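Local coordinates for hexapeptide transferase family protein (Anaplasma phagocytophilum, PDB 3IXC) that probably acts as a transferase of the left-handed beta-helix, gamma-carbonic-anhydrase-like family and binds magnesium ions between the subunits of its trimer, at residues E74-H88 against V97-H111. Residues are numbered along the deposited sequence; the frame is centred on the assembly and turned at random.
With MG (magnesium ion), chain B; MG (magnesium ion), chain C.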
loop_
_atom_site.group_PDB
_atom_site.type_symbol
_atom_site.label_atom_id
_atom_site.label_comp_id
_atom_site.label_asym_id
_atom_site.label_seq_id
_atom_site.Cartn_x
_atom_site.Cartn_y
_atom_site.Cartn_z
ATOM N N GLU A 74 2.769 8.148 18.748
ATOM C CA GLU A 74 3.987 7.934 19.526
ATOM C C GLU A 74 4.635 6.646 19.061
ATOM O O GLU A 74 3.963 5.622 18.935
ATOM C CB GLU A 74 3.669 7.861 21.017
ATOM C CG GLU A 74 3.059 9.155 21.576
ATOM C CD GLU A 74 2.690 9.055 23.043
ATOM O OE1 GLU A 74 2.600 7.924 23.573
ATOM O OE2 GLU A 74 2.494 10.115 23.673
ATOM N N VAL A 75 5.933 6.713 18.774
ATOM C CA VAL A 75 6.688 5.547 18.338
ATOM C C VAL A 75 7.877 5.341 19.274
ATOM O O VAL A 75 8.794 6.169 19.325
ATOM C CB VAL A 75 7.185 5.708 16.885
ATOM C CG1 VAL A 75 7.981 4.474 16.442
ATOM C CG2 VAL A 75 6.002 5.984 15.923
ATOM N N GLY A 76 7.859 4.225 19.997
ATOM C CA GLY A 76 8.869 3.957 21.016
ATOM C C GLY A 76 10.242 3.593 20.473
ATOM O O GLY A 76 10.410 3.316 19.283
ATOM N N GLU A 77 11.221 3.606 21.377
ATOM C CA GLU A 77 12.600 3.213 21.099
ATOM C C GLU A 77 12.680 1.873 20.364
ATOM O O GLU A 77 11.981 0.927 20.724
ATOM C CB GLU A 77 13.374 3.111 22.424
ATOM C CG GLU A 77 14.730 2.435 22.311
ATOM C CD GLU A 77 15.413 2.211 23.658
ATOM O OE1 GLU A 77 14.838 2.576 24.711
ATOM O OE2 GLU A 77 16.529 1.663 23.663
ATOM N N GLY A 78 13.538 1.802 19.344
ATOM C CA GLY A 78 13.892 0.528 18.713
ATOM C C GLY A 78 12.802 -0.085 17.853
ATOM O O GLY A 78 12.868 -1.264 17.520
ATOM N N THR A 79 11.803 0.719 17.499
ATOM C CA THR A 79 10.683 0.247 16.687
ATOM C C THR A 79 10.914 0.511 15.207
ATOM O O THR A 79 11.404 1.582 14.829
ATOM C CB THR A 79 9.370 0.878 17.195
ATOM O OG1 THR A 79 9.019 0.239 18.432
ATOM C CG2 THR A 79 8.206 0.725 16.192
ATOM N N ASN A 80 10.558 -0.468 14.376
ATOM C CA ASN A 80 10.599 -0.284 12.924
ATOM C C ASN A 80 9.187 -0.228 12.348
ATOM O O ASN A 80 8.305 -1.010 12.734
ATOM C CB ASN A 80 11.460 -1.360 12.238
ATOM C CG ASN A 80 10.912 -2.767 12.426
ATOM O OD1 ASN A 80 10.101 -3.238 11.632
ATOM N ND2 ASN A 80 11.359 -3.443 13.477
ATOM N N ILE A 81 8.958 0.745 11.471
ATOM C CA ILE A 81 7.697 0.836 10.740
ATOM C C ILE A 81 8.056 0.764 9.266
ATOM O O ILE A 81 8.594 1.717 8.691
ATOM C CB ILE A 81 6.932 2.124 11.083
ATOM C CG1 ILE A 81 6.746 2.234 12.603
ATOM C CG2 ILE A 81 5.581 2.140 10.346
ATOM C CD1 ILE A 81 5.975 3.470 13.073
ATOM N N GLN A 82 7.766 -0.381 8.666
ATOM C CA GLN A 82 8.327 -0.720 7.359
ATOM C C GLN A 82 7.589 -0.053 6.193
ATOM O O GLN A 82 6.581 0.649 6.388
ATOM C CB GLN A 82 8.398 -2.237 7.204
ATOM C CG GLN A 82 9.406 -2.868 8.154
ATOM C CD GLN A 82 9.340 -4.372 8.145
ATOM O OE1 GLN A 82 8.992 -4.984 7.126
ATOM N NE2 GLN A 82 9.679 -4.993 9.281
ATOM N N ASP A 83 8.128 -0.270 5.000
ATOM C CA ASP A 83 7.876 0.561 3.822
ATOM C C ASP A 83 6.414 0.662 3.445
ATOM O O ASP A 83 5.686 -0.336 3.474
ATOM C CB ASP A 83 8.674 0.029 2.627
ATOM C CG ASP A 83 10.034 -0.497 3.037
ATOM O OD1 ASP A 83 11.055 0.163 2.739
ATOM O OD2 ASP A 83 10.068 -1.569 3.691
ATOM N N ASN A 84 6.008 1.878 3.082
ATOM C CA ASN A 84 4.656 2.160 2.587
ATOM C C ASN A 84 3.540 1.945 3.615
ATOM O O ASN A 84 2.373 1.919 3.250
ATOM C CB ASN A 84 4.368 1.384 1.281
ATOM C CG ASN A 84 5.084 1.987 0.075
ATOM O OD1 ASN A 84 5.793 2.985 0.197
ATOM N ND2 ASN A 84 4.879 1.396 -1.100
ATOM N N THR A 85 3.891 1.810 4.893
ATOM C CA THR A 85 2.877 1.781 5.954
ATOM C C THR A 85 2.276 3.179 6.169
ATOM O O THR A 85 2.970 4.182 6.034
ATOM C CB THR A 85 3.483 1.226 7.248
ATOM O OG1 THR A 85 3.701 -0.174 7.070
ATOM C CG2 THR A 85 2.550 1.424 8.453
ATOM N N VAL A 86 0.985 3.226 6.488
ATOM C CA VAL A 86 0.298 4.475 6.799
ATOM C C VAL A 86 -0.209 4.390 8.231
ATOM O O VAL A 86 -0.818 3.389 8.624
ATOM C CB VAL A 86 -0.884 4.731 5.836
ATOM C CG1 VAL A 86 -1.633 6.021 6.235
ATOM C CG2 VAL A 86 -0.379 4.833 4.394
ATOM N N VAL A 87 0.072 5.432 9.014
ATOM C CA VAL A 87 -0.434 5.526 10.381
ATOM C C VAL A 87 -1.236 6.816 10.494
ATOM O O VAL A 87 -0.726 7.900 10.177
ATOM C CB VAL A 87 0.712 5.528 11.425
ATOM C CG1 VAL A 87 0.142 5.585 12.853
ATOM C CG2 VAL A 87 1.603 4.296 11.253
ATOM N N HIS A 88 -2.498 6.693 10.907
ATOM C CA HIS A 88 -3.414 7.839 11.004
ATOM C C HIS A 88 -4.702 7.474 11.735
ATOM O O HIS A 88 -5.119 6.321 11.728
ATOM C CB HIS A 88 -3.759 8.386 9.612
ATOM C CG HIS A 88 -4.612 9.616 9.649
ATOM N ND1 HIS A 88 -5.931 9.626 9.247
ATOM C CD2 HIS A 88 -4.337 10.875 10.066
ATOM C CE1 HIS A 88 -6.429 10.841 9.408
ATOM N NE2 HIS A 88 -5.482 11.616 9.905
ATOM N N VAL A 97 -0.465 4.773 19.843
ATOM C CA VAL A 97 0.665 4.631 20.763
ATOM C C VAL A 97 1.342 3.313 20.442
ATOM O O VAL A 97 0.739 2.250 20.581
ATOM C CB VAL A 97 0.218 4.668 22.238
ATOM C CG1 VAL A 97 1.422 4.438 23.168
ATOM C CG2 VAL A 97 -0.462 6.007 22.560
ATOM N N ILE A 98 2.581 3.407 19.969
ATOM C CA ILE A 98 3.368 2.240 19.574
ATOM C C ILE A 98 4.559 2.157 20.513
ATOM O O ILE A 98 5.304 3.133 20.679
ATOM C CB ILE A 98 3.820 2.344 18.098
ATOM C CG1 ILE A 98 2.590 2.454 17.183
ATOM C CG2 ILE A 98 4.675 1.128 17.702
ATOM C CD1 ILE A 98 2.873 2.965 15.772
ATOM N N GLY A 99 4.706 1.001 21.154
ATOM C CA GLY A 99 5.722 0.812 22.191
ATOM C C GLY A 99 7.123 0.616 21.643
ATOM O O GLY A 99 7.421 0.999 20.503
ATOM N N LYS A 100 7.972 0.014 22.472
ATOM C CA LYS A 100 9.384 -0.184 22.176
ATOM C C LYS A 100 9.616 -1.516 21.480
ATOM O O LYS A 100 8.932 -2.494 21.761
ATOM C CB LYS A 100 10.195 -0.172 23.475
ATOM C CG LYS A 100 10.046 1.076 24.307
ATOM C CD LYS A 100 10.904 0.926 25.551
ATOM C CE LYS A 100 10.634 2.013 26.561
ATOM N NZ LYS A 100 11.409 1.763 27.810
ATOM N N PHE A 101 10.599 -1.551 20.581
ATOM C CA PHE A 101 11.013 -2.800 19.920
ATOM C C PHE A 101 9.859 -3.509 19.221
ATOM O O PHE A 101 9.760 -4.738 19.232
ATOM C CB PHE A 101 11.761 -3.708 20.917
ATOM C CG PHE A 101 12.912 -3.017 21.581
ATOM C CD1 PHE A 101 14.059 -2.694 20.857
ATOM C CD2 PHE A 101 12.837 -2.657 22.923
ATOM C CE1 PHE A 101 15.129 -2.029 21.469
ATOM C CE2 PHE A 101 13.893 -1.995 23.540
ATOM C CZ PHE A 101 15.042 -1.685 22.815
ATOM N N VAL A 102 8.992 -2.702 18.608
ATOM C CA VAL A 102 7.846 -3.189 17.844
ATOM C C VAL A 102 8.275 -3.332 16.383
ATOM O O VAL A 102 9.061 -2.522 15.875
ATOM C CB VAL A 102 6.654 -2.200 17.950
ATOM C CG1 VAL A 102 5.562 -2.525 16.920
ATOM C CG2 VAL A 102 6.056 -2.232 19.356
ATOM N N THR A 103 7.770 -4.374 15.722
ATOM C CA THR A 103 7.982 -4.559 14.288
ATOM C C THR A 103 6.645 -4.392 13.580
ATOM O O THR A 103 5.680 -5.112 13.892
ATOM C CB THR A 103 8.570 -5.957 13.978
ATOM O OG1 THR A 103 9.908 -6.048 14.499
ATOM C CG2 THR A 103 8.626 -6.207 12.455
ATOM N N ILE A 104 6.587 -3.417 12.665
ATOM C CA ILE A 104 5.424 -3.250 11.799
ATOM C C ILE A 104 5.867 -3.501 10.363
ATOM O O ILE A 104 6.714 -2.796 9.822
ATOM C CB ILE A 104 4.761 -1.860 11.966
ATOM C CG1 ILE A 104 4.204 -1.724 13.385
ATOM C CG2 ILE A 104 3.636 -1.655 10.924
ATOM C CD1 ILE A 104 4.314 -0.332 13.968
ATOM N N GLY A 105 5.294 -4.548 9.768
ATOM C CA GLY A 105 5.673 -4.976 8.425
ATOM C C GLY A 105 5.283 -4.014 7.311
ATOM O O GLY A 105 4.611 -2.999 7.542
ATOM N N HIS A 106 5.709 -4.336 6.092
ATOM C CA HIS A 106 5.464 -3.432 4.953
ATOM C C HIS A 106 3.978 -3.228 4.738
ATOM O O HIS A 106 3.180 -4.153 4.937
ATOM C CB HIS A 106 6.028 -3.991 3.643
ATOM C CG HIS A 106 7.372 -4.634 3.778
ATOM N ND1 HIS A 106 8.546 -3.910 3.810
ATOM C CD2 HIS A 106 7.728 -5.939 3.875
ATOM C CE1 HIS A 106 9.567 -4.740 3.927
ATOM N NE2 HIS A 106 9.100 -5.977 3.972
ATOM N N SER A 107 3.621 -2.017 4.321
ATOM C CA SER A 107 2.295 -1.740 3.767
ATOM C C SER A 107 1.155 -2.089 4.723
ATOM O O SER A 107 0.116 -2.628 4.317
ATOM C CB SER A 107 2.125 -2.444 2.419
ATOM O OG SER A 107 3.137 -2.019 1.521
ATOM N N CYS A 108 1.374 -1.799 6.004
ATOM C CA CYS A 108 0.314 -1.890 7.001
ATOM C C CYS A 108 -0.494 -0.594 7.037
ATOM O O CYS A 108 -0.075 0.418 6.487
ATOM C CB CYS A 108 0.895 -2.174 8.381
ATOM S SG CYS A 108 1.475 -3.883 8.549
ATOM N N ILE A 109 -1.670 -0.650 7.663
ATOM C CA ILE A 109 -2.434 0.555 7.967
ATOM C C ILE A 109 -2.758 0.477 9.452
ATOM O O ILE A 109 -3.370 -0.496 9.903
ATOM C CB ILE A 109 -3.753 0.678 7.153
ATOM C CG1 ILE A 109 -3.535 0.408 5.663
ATOM C CG2 ILE A 109 -4.353 2.093 7.340
ATOM C CD1 ILE A 109 -4.852 0.216 4.877
ATOM N N LEU A 110 -2.313 1.476 10.208
ATOM C CA LEU A 110 -2.560 1.527 11.660
ATOM C C LEU A 110 -3.404 2.749 11.956
ATOM O O LEU A 110 -3.037 3.861 11.562
ATOM C CB LEU A 110 -1.247 1.607 12.445
ATOM C CG LEU A 110 -0.166 0.568 12.137
ATOM C CD1 LEU A 110 1.074 0.819 13.006
ATOM C CD2 LEU A 110 -0.706 -0.837 12.342
ATOM N N HIS A 111 -4.524 2.525 12.640
ATOM C CA HIS A 111 -5.519 3.541 13.001
ATOM C C HIS A 111 -5.949 3.564 14.496
ATOM O O HIS A 111 -6.453 2.605 14.996
ATOM C CB HIS A 111 -6.806 3.248 12.250
ATOM C CG HIS A 111 -7.171 4.275 11.257
ATOM N ND1 HIS A 111 -8.436 4.792 11.159
ATOM C CD2 HIS A 111 -6.439 4.893 10.317
ATOM C CE1 HIS A 111 -8.465 5.668 10.177
ATOM N NE2 HIS A 111 -7.265 5.744 9.653
HETATM MG MG MG B . -7.401 7.932 8.737
HETATM MG MG MG C . 10.798 -7.399 4.763
HETATM O O HOH W 1 7.530 -7.235 6.818
HETATM O O HOH W 2 11.364 -6.971 6.601
HETATM O O HOH W 3 -0.240 0.952 3.633
HETATM O O HOH W 4 -8.718 9.122 7.881
#
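Q82 lies across H106, and its side chain is worth following outward. CB and CG both pass I104 O, each at 3.2 Å, just beyond the backbone bond from Q82 N to that same oxygen. With CG anti to the carbonyl carbon (chi1 -67°) and the chain extended, the amide is carried out to the H106 ring. OE1 settles 3.2 Å above the plane of that ring, over its centre, amide and ring planes 68° apart; two waters donate to it, one of them a magnesium ligand. NE2 turns back to N80 OD1 at 3.0 Å and brushes T103 CG2, while N80 ND2 reaches across to T103 OG1, which also bonds S179.

The edge of H106 is held too: ND1 donates in the ring plane to D83 OD2, on the anti side of the carboxylate, at 2.8 Å, leaving NE2 for magnesium. D83 OD2 also pairs with R67 of the second subunit, whose H88 and H111 complete this metal's histidine set; H88 and H111 here bind the other magnesium with H106 of the third subunit.

At the turn 76-79, T79 OG1 gives its proton to G99 O and accepts from V102 N (2.9 Å). On the interior face, I81 CD1 meets I98 CD1 tip to tip at 4.1 Å.

These are successive coils of a left-handed parallel beta-helix, three short strands each, in register. Strands 65-68 and 114-115 continue the stacking with L66 and L115 in the interior, and helix 170-188 lays Y183 against N80 and Q82.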